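Local coordinates for UPF0098 protein YbcL (Escherichia coli, PDB 1FUX) that is of unknown function but, as a periplasmic member of the phosphatidylethanolamine-binding protein family, may bind a phosphorylated or other anionic ligand, at residues Asp56-Trp66 / Gly105-Lys116. Sequence-based numbering, arbitrary orientation.
Sequences DAPTGSGWWHW and GFGGACPPKGDK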
ATOM      1  N   ASP A  56      -7.663   9.426  -0.374  1.00 11.58           N
ATOM      2  CA  ASP A  56      -8.281   9.801  -1.639  1.00 14.01           C
ATOM      3  C   ASP A  56      -7.447   9.484  -2.868  1.00 14.15           C
ATOM      4  O   ASP A  56      -7.904   9.738  -4.002  1.00 14.72           O
ATOM      5  CB  ASP A  56      -8.529  11.340  -1.576  1.00 14.15           C
ATOM      6  CG  ASP A  56      -9.476  11.731  -0.447  1.00 20.54           C
ATOM      7  OD1 ASP A  56     -10.506  11.030  -0.300  1.00 19.64           O
ATOM      8  OD2 ASP A  56      -9.192  12.698   0.311  1.00 20.66           O
ATOM      9  N   ALA A  57      -6.202   8.979  -2.687  1.00 11.86           N
ATOM     10  CA  ALA A  57      -5.407   8.699  -3.880  1.00 13.11           C
ATOM     11  C   ALA A  57      -6.111   7.628  -4.688  1.00 13.01           C
ATOM     12  O   ALA A  57      -6.551   6.661  -4.087  1.00 13.07           O
ATOM     13  CB  ALA A  57      -4.010   8.276  -3.447  1.00 13.31           C
ATOM     14  N   PRO A  58      -6.157   7.780  -6.006  1.00 14.99           N
ATOM     15  CA  PRO A  58      -6.938   6.872  -6.847  1.00 15.23           C
ATOM     16  C   PRO A  58      -6.194   5.589  -7.166  1.00 14.47           C
ATOM     17  O   PRO A  58      -5.844   5.308  -8.320  1.00 15.97           O
ATOM     18  CB  PRO A  58      -7.231   7.755  -8.066  1.00 17.00           C
ATOM     19  CG  PRO A  58      -5.983   8.592  -8.221  1.00 16.35           C
ATOM     20  CD  PRO A  58      -5.654   8.950  -6.759  1.00 15.35           C
ATOM     21  N   THR A  59      -5.999   4.747  -6.163  1.00 12.43           N
ATOM     22  CA  THR A  59      -5.136   3.565  -6.378  1.00 10.68           C
ATOM     23  C   THR A  59      -5.796   2.285  -5.921  1.00 11.56           C
ATOM     24  O   THR A  59      -5.372   1.227  -6.421  1.00 12.72           O
ATOM     25  CB  THR A  59      -3.838   3.689  -5.544  1.00  9.58           C
ATOM     26  OG1 THR A  59      -4.381   3.677  -4.186  1.00 11.36           O
ATOM     27  CG2 THR A  59      -2.983   4.914  -5.758  1.00 10.20           C
ATOM     28  N   GLY A  60      -6.866   2.402  -5.141  1.00 11.55           N
ATOM     29  CA  GLY A  60      -7.454   1.203  -4.546  1.00 11.93           C
ATOM     30  C   GLY A  60      -6.982   0.952  -3.119  1.00 11.19           C
ATOM     31  O   GLY A  60      -7.606   0.135  -2.413  1.00 11.60           O
ATOM     32  N   SER A  61      -5.919   1.611  -2.670  1.00 10.97           N
ATOM     33  CA  SER A  61      -5.398   1.400  -1.314  1.00  8.63           C
ATOM     34  C   SER A  61      -4.862   2.713  -0.718  1.00 10.59           C
ATOM     35  O   SER A  61      -4.164   2.615   0.300  1.00  9.43           O
ATOM     36  CB  SER A  61      -4.201   0.433  -1.294  1.00 10.34           C
ATOM     37  OG  SER A  61      -3.127   0.836  -2.155  1.00  9.59           O
ATOM     38  N   GLY A  62      -5.294   3.836  -1.248  1.00 11.51           N
ATOM     39  CA  GLY A  62      -4.837   5.156  -0.781  1.00 11.58           C
ATOM     40  C   GLY A  62      -3.333   5.278  -1.080  1.00 14.03           C
ATOM     41  O   GLY A  62      -2.857   4.652  -2.032  1.00 11.02           O
ATOM     42  N   TRP A  63      -2.609   6.012  -0.252  1.00 10.93           N
ATOM     43  CA  TRP A  63      -1.180   6.247  -0.485  1.00 10.56           C
ATOM     44  C   TRP A  63      -0.500   6.493   0.853  1.00  9.99           C
ATOM     45  O   TRP A  63      -0.894   7.356   1.623  1.00 10.19           O
ATOM     46  CB  TRP A  63      -1.000   7.453  -1.409  1.00 10.12           C
ATOM     47  CG  TRP A  63       0.407   7.502  -1.986  1.00 12.41           C
ATOM     48  CD1 TRP A  63       1.502   8.089  -1.429  1.00 12.76           C
ATOM     49  CD2 TRP A  63       0.821   6.914  -3.223  1.00 12.76           C
ATOM     50  NE1 TRP A  63       2.608   7.891  -2.242  1.00 12.28           N
ATOM     51  CE2 TRP A  63       2.191   7.214  -3.371  1.00 11.87           C
ATOM     52  CE3 TRP A  63       0.155   6.212  -4.234  1.00  9.90           C
ATOM     53  CZ2 TRP A  63       2.935   6.822  -4.493  1.00 13.24           C
ATOM     54  CZ3 TRP A  63       0.899   5.818  -5.343  1.00 11.64           C
ATOM     55  CH2 TRP A  63       2.259   6.116  -5.468  1.00 11.59           C
ATOM     56  N   TRP A  64       0.516   5.674   1.104  1.00 11.37           N
ATOM     57  CA  TRP A  64       1.320   5.893   2.330  1.00 10.23           C
ATOM     58  C   TRP A  64       2.403   6.908   2.017  1.00 10.33           C
ATOM     59  O   TRP A  64       3.266   6.675   1.187  1.00  8.32           O
ATOM     60  CB  TRP A  64       1.976   4.582   2.767  1.00 11.51           C
ATOM     61  CG  TRP A  64       0.999   3.583   3.314  1.00 11.83           C
ATOM     62  CD1 TRP A  64       0.500   2.448   2.728  1.00 14.32           C
ATOM     63  CD2 TRP A  64       0.409   3.641   4.629  1.00 13.26           C
ATOM     64  NE1 TRP A  64      -0.370   1.831   3.596  1.00 13.32           N
ATOM     65  CE2 TRP A  64      -0.431   2.524   4.772  1.00 12.08           C
ATOM     66  CE3 TRP A  64       0.505   4.550   5.695  1.00 13.83           C
ATOM     67  CZ2 TRP A  64      -1.187   2.279   5.919  1.00 14.68           C
ATOM     68  CZ3 TRP A  64      -0.219   4.280   6.850  1.00 13.91           C
ATOM     69  CH2 TRP A  64      -1.054   3.165   6.980  1.00 15.81           C
ATOM     70  N   HIS A  65       2.400   8.091   2.622  1.00  9.18           N
ATOM     71  CA  HIS A  65       3.398   9.124   2.356  1.00 10.80           C
ATOM     72  C   HIS A  65       4.570   9.053   3.319  1.00 13.23           C
ATOM     73  O   HIS A  65       5.674   9.536   2.998  1.00 12.31           O
ATOM     74  CB  HIS A  65       2.679  10.495   2.538  1.00  9.71           C
ATOM     75  CG  HIS A  65       1.864  10.824   1.310  1.00  9.87           C
ATOM     76  ND1 HIS A  65       2.331  11.558   0.243  1.00  9.23           N
ATOM     77  CD2 HIS A  65       0.572  10.516   1.024  1.00 10.55           C
ATOM     78  CE1 HIS A  65       1.366  11.670  -0.675  1.00 11.16           C
ATOM     79  NE2 HIS A  65       0.270  11.013  -0.217  1.00  9.14           N
ATOM     80  N   TRP A  66       4.364   8.505   4.514  1.00  9.85           N
ATOM     81  CA  TRP A  66       5.504   8.416   5.452  1.00  9.36           C
ATOM     82  C   TRP A  66       5.205   7.438   6.561  1.00 10.53           C
ATOM     83  O   TRP A  66       4.045   7.422   7.020  1.00 11.04           O
ATOM     84  CB  TRP A  66       5.601   9.809   6.137  1.00 11.35           C
ATOM     85  CG  TRP A  66       6.874  10.028   6.917  1.00  8.16           C
ATOM     86  CD1 TRP A  66       8.086   9.403   6.770  1.00  9.52           C
ATOM     87  CD2 TRP A  66       7.069  11.082   7.888  1.00 11.81           C
ATOM     88  NE1 TRP A  66       9.007  10.000   7.617  1.00 11.83           N
ATOM     89  CE2 TRP A  66       8.394  11.014   8.313  1.00 12.79           C
ATOM     90  CE3 TRP A  66       6.217  12.040   8.445  1.00 10.65           C
ATOM     91  CZ2 TRP A  66       8.944  11.853   9.314  1.00 12.64           C
ATOM     92  CZ3 TRP A  66       6.753  12.916   9.421  1.00 11.98           C
ATOM     93  CH2 TRP A  66       8.113  12.821   9.839  1.00 11.44           C
ATOM     94  N   GLY A 105      11.290   7.280   3.887  1.00 14.93           N
ATOM     95  CA  GLY A 105      11.436   8.724   4.187  1.00 14.26           C
ATOM     96  C   GLY A 105      10.089   9.333   3.849  1.00 12.58           C
ATOM     97  O   GLY A 105       9.130   8.629   3.424  1.00 12.89           O
ATOM     98  N   PHE A 106       9.909  10.585   4.183  1.00  8.35           N
ATOM     99  CA  PHE A 106       8.690  11.326   3.910  1.00  9.29           C
ATOM    100  C   PHE A 106       8.643  11.686   2.445  1.00 10.24           C
ATOM    101  O   PHE A 106       9.600  12.132   1.844  1.00 11.84           O
ATOM    102  CB  PHE A 106       8.718  12.691   4.657  1.00  8.89           C
ATOM    103  CG  PHE A 106       7.602  13.626   4.277  1.00 10.03           C
ATOM    104  CD1 PHE A 106       6.333  13.438   4.877  1.00  9.93           C
ATOM    105  CD2 PHE A 106       7.795  14.661   3.380  1.00  9.69           C
ATOM    106  CE1 PHE A 106       5.299  14.324   4.597  1.00  9.42           C
ATOM    107  CE2 PHE A 106       6.769  15.529   3.097  1.00 10.71           C
ATOM    108  CZ  PHE A 106       5.522  15.367   3.709  1.00 10.72           C
ATOM    109  N   GLY A 107       7.466  11.466   1.857  1.00 10.32           N
ATOM    110  CA  GLY A 107       7.231  11.902   0.471  1.00 10.77           C
ATOM    111  C   GLY A 107       5.967  12.769   0.513  1.00 10.85           C
ATOM    112  O   GLY A 107       4.959  12.375   1.119  1.00 11.71           O
ATOM    113  N   GLY A 108       6.038  13.997  -0.027  1.00 11.62           N
ATOM    114  CA  GLY A 108       4.924  14.931   0.117  1.00 12.29           C
ATOM    115  C   GLY A 108       3.731  14.709  -0.786  1.00 15.16           C
ATOM    116  O   GLY A 108       3.581  13.660  -1.390  1.00 14.13           O
ATOM    117  N   ALA A 109       2.816  15.671  -0.788  1.00 13.81           N
ATOM    118  CA  ALA A 109       1.589  15.517  -1.549  1.00 14.55           C
ATOM    119  C   ALA A 109       1.874  15.612  -3.045  1.00 16.29           C
ATOM    120  O   ALA A 109       2.685  16.437  -3.432  1.00 15.91           O
ATOM    121  CB  ALA A 109       0.610  16.615  -1.114  1.00 14.78           C
ATOM    122  N   CYS A 110       1.059  14.941  -3.833  1.00 17.95           N
ATOM    123  CA  CYS A 110       1.176  15.117  -5.286  1.00 20.38           C
ATOM    124  C   CYS A 110      -0.079  14.557  -5.936  1.00 20.38           C
ATOM    125  O   CYS A 110      -0.046  13.513  -6.560  1.00 18.41           O
ATOM    126  CB  CYS A 110       2.489  14.508  -5.790  1.00 26.49           C
ATOM    127  SG  CYS A 110       2.763  14.897  -7.548  1.00 31.33           S
ATOM    128  N   PRO A 111      -1.219  15.222  -5.723  1.00 19.75           N
ATOM    129  CA  PRO A 111      -2.495  14.810  -6.278  1.00 18.79           C
ATOM    130  C   PRO A 111      -2.609  15.081  -7.761  1.00 21.68           C
ATOM    131  O   PRO A 111      -1.918  15.950  -8.293  1.00 20.25           O
ATOM    132  CB  PRO A 111      -3.492  15.682  -5.493  1.00 19.99           C
ATOM    133  CG  PRO A 111      -2.746  16.949  -5.256  1.00 20.31           C
ATOM    134  CD  PRO A 111      -1.312  16.512  -4.996  1.00 17.89           C
ATOM    135  N   PRO A 112      -3.510  14.357  -8.438  1.00 22.84           N
ATOM    136  CA  PRO A 112      -3.753  14.590  -9.846  1.00 25.18           C
ATOM    137  C   PRO A 112      -4.228  16.013 -10.098  1.00 26.16           C
ATOM    138  O   PRO A 112      -4.997  16.587  -9.308  1.00 25.77           O
ATOM    139  CB  PRO A 112      -4.824  13.592 -10.242  1.00 24.01           C
ATOM    140  CG  PRO A 112      -4.951  12.614  -9.124  1.00 23.53           C
ATOM    141  CD  PRO A 112      -4.399  13.308  -7.893  1.00 22.44           C
ATOM    142  N   LYS A 113      -3.778  16.575 -11.219  1.00 27.00           N
ATOM    143  CA  LYS A 113      -4.211  17.929 -11.570  1.00 28.86           C
ATOM    144  C   LYS A 113      -5.730  17.964 -11.733  1.00 26.65           C
ATOM    145  O   LYS A 113      -6.312  17.059 -12.333  1.00 26.58           O
ATOM    146  CB  LYS A 113      -3.542  18.401 -12.866  1.00 31.91           C
ATOM    147  CG  LYS A 113      -2.028  18.266 -12.894  1.00 35.62           C
ATOM    148  CD  LYS A 113      -1.375  19.471 -13.576  1.00 38.32           C
ATOM    149  CE  LYS A 113       0.038  19.117 -14.032  1.00 39.74           C
ATOM    150  NZ  LYS A 113       1.022  20.064 -13.418  1.00 40.44           N
ATOM    151  N   GLY A 114      -6.368  18.984 -11.183  1.00 26.95           N
ATOM    152  CA  GLY A 114      -7.813  19.131 -11.310  1.00 28.01           C
ATOM    153  C   GLY A 114      -8.653  18.309 -10.362  1.00 26.92           C
ATOM    154  O   GLY A 114      -9.883  18.407 -10.406  1.00 26.97           O
ATOM    155  N   ASP A 115      -8.051  17.459  -9.539  1.00 26.76           N
ATOM    156  CA  ASP A 115      -8.815  16.630  -8.620  1.00 28.14           C
ATOM    157  C   ASP A 115      -9.410  17.384  -7.447  1.00 26.41           C
ATOM    158  O   ASP A 115      -9.048  18.517  -7.135  1.00 24.53           O
ATOM    159  CB  ASP A 115      -7.908  15.529  -8.075  1.00 30.28           C
ATOM    160  CG  ASP A 115      -8.578  14.214  -7.791  1.00 31.96           C
ATOM    161  OD1 ASP A 115      -9.771  14.051  -8.156  1.00 34.79           O
ATOM    162  OD2 ASP A 115      -7.918  13.318  -7.218  1.00 31.05           O
ATOM    163  N   LYS A 116     -10.376  16.720  -6.779  1.00 25.85           N
ATOM    164  CA  LYS A 116     -10.930  17.304  -5.540  1.00 26.95           C
ATOM    165  C   LYS A 116      -9.743  17.384  -4.579  1.00 24.83           C
ATOM    166  O   LYS A 116      -8.824  16.583  -4.814  1.00 23.31           O
ATOM    167  CB  LYS A 116     -12.002  16.382  -4.941  1.00 29.65           C
ATOM    168  CG  LYS A 116     -11.499  15.016  -4.477  1.00 32.59           C
ATOM    169  CD  LYS A 116     -12.452  14.320  -3.507  1.00 35.52           C
ATOM    170  CE  LYS A 116     -11.680  13.289  -2.673  1.00 38.50           C
ATOM    171  NZ  LYS A 116     -12.333  12.986  -1.348  1.00 38.72           N
TER
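H65 and W66, on strand 63-72, run past F106 and G107 of the loop before strand 118-127, and G107 N donates to H65 O (2.9 Å, 158°). The H65 ring returns the bond: histidine suits the place because its flat ring carries a donor, ND1, which reaches G107 O at 2.9 Å with the acceptor in the imidazole plane. G107 serves through its backbone alone. Chi1 (-79°) sets CG beside the backbone N, and rotation about CB-CG brings the ND1 edge to the loop; W63 CD1 rests over one ring face. A classic beta bulge sets H65 and W66 against the single residue V52 of strand 47-54. D56 and P58 belong to a DPDAP sequence, consistent with the DPDxP signature of the ligand pocket in PEBP relatives. F106 CB sits 3.8 Å above the centroid of the five-membered ring of W66, a CH-pi contact, and the F106 edge meets the six-membered face in an offset edge-to-face pair, planes at 85°. The indole offers this broad face while NE1 bonds to Q96. P58 CG meets P112 CG at 4.2 Å, two compact apolar rings. K116, extended beyond CG, brings NZ to D56 OD1 (2.9 Å), a salt bridge with weak hydrogen-bond geometry; D56 OD2 bonds to H119.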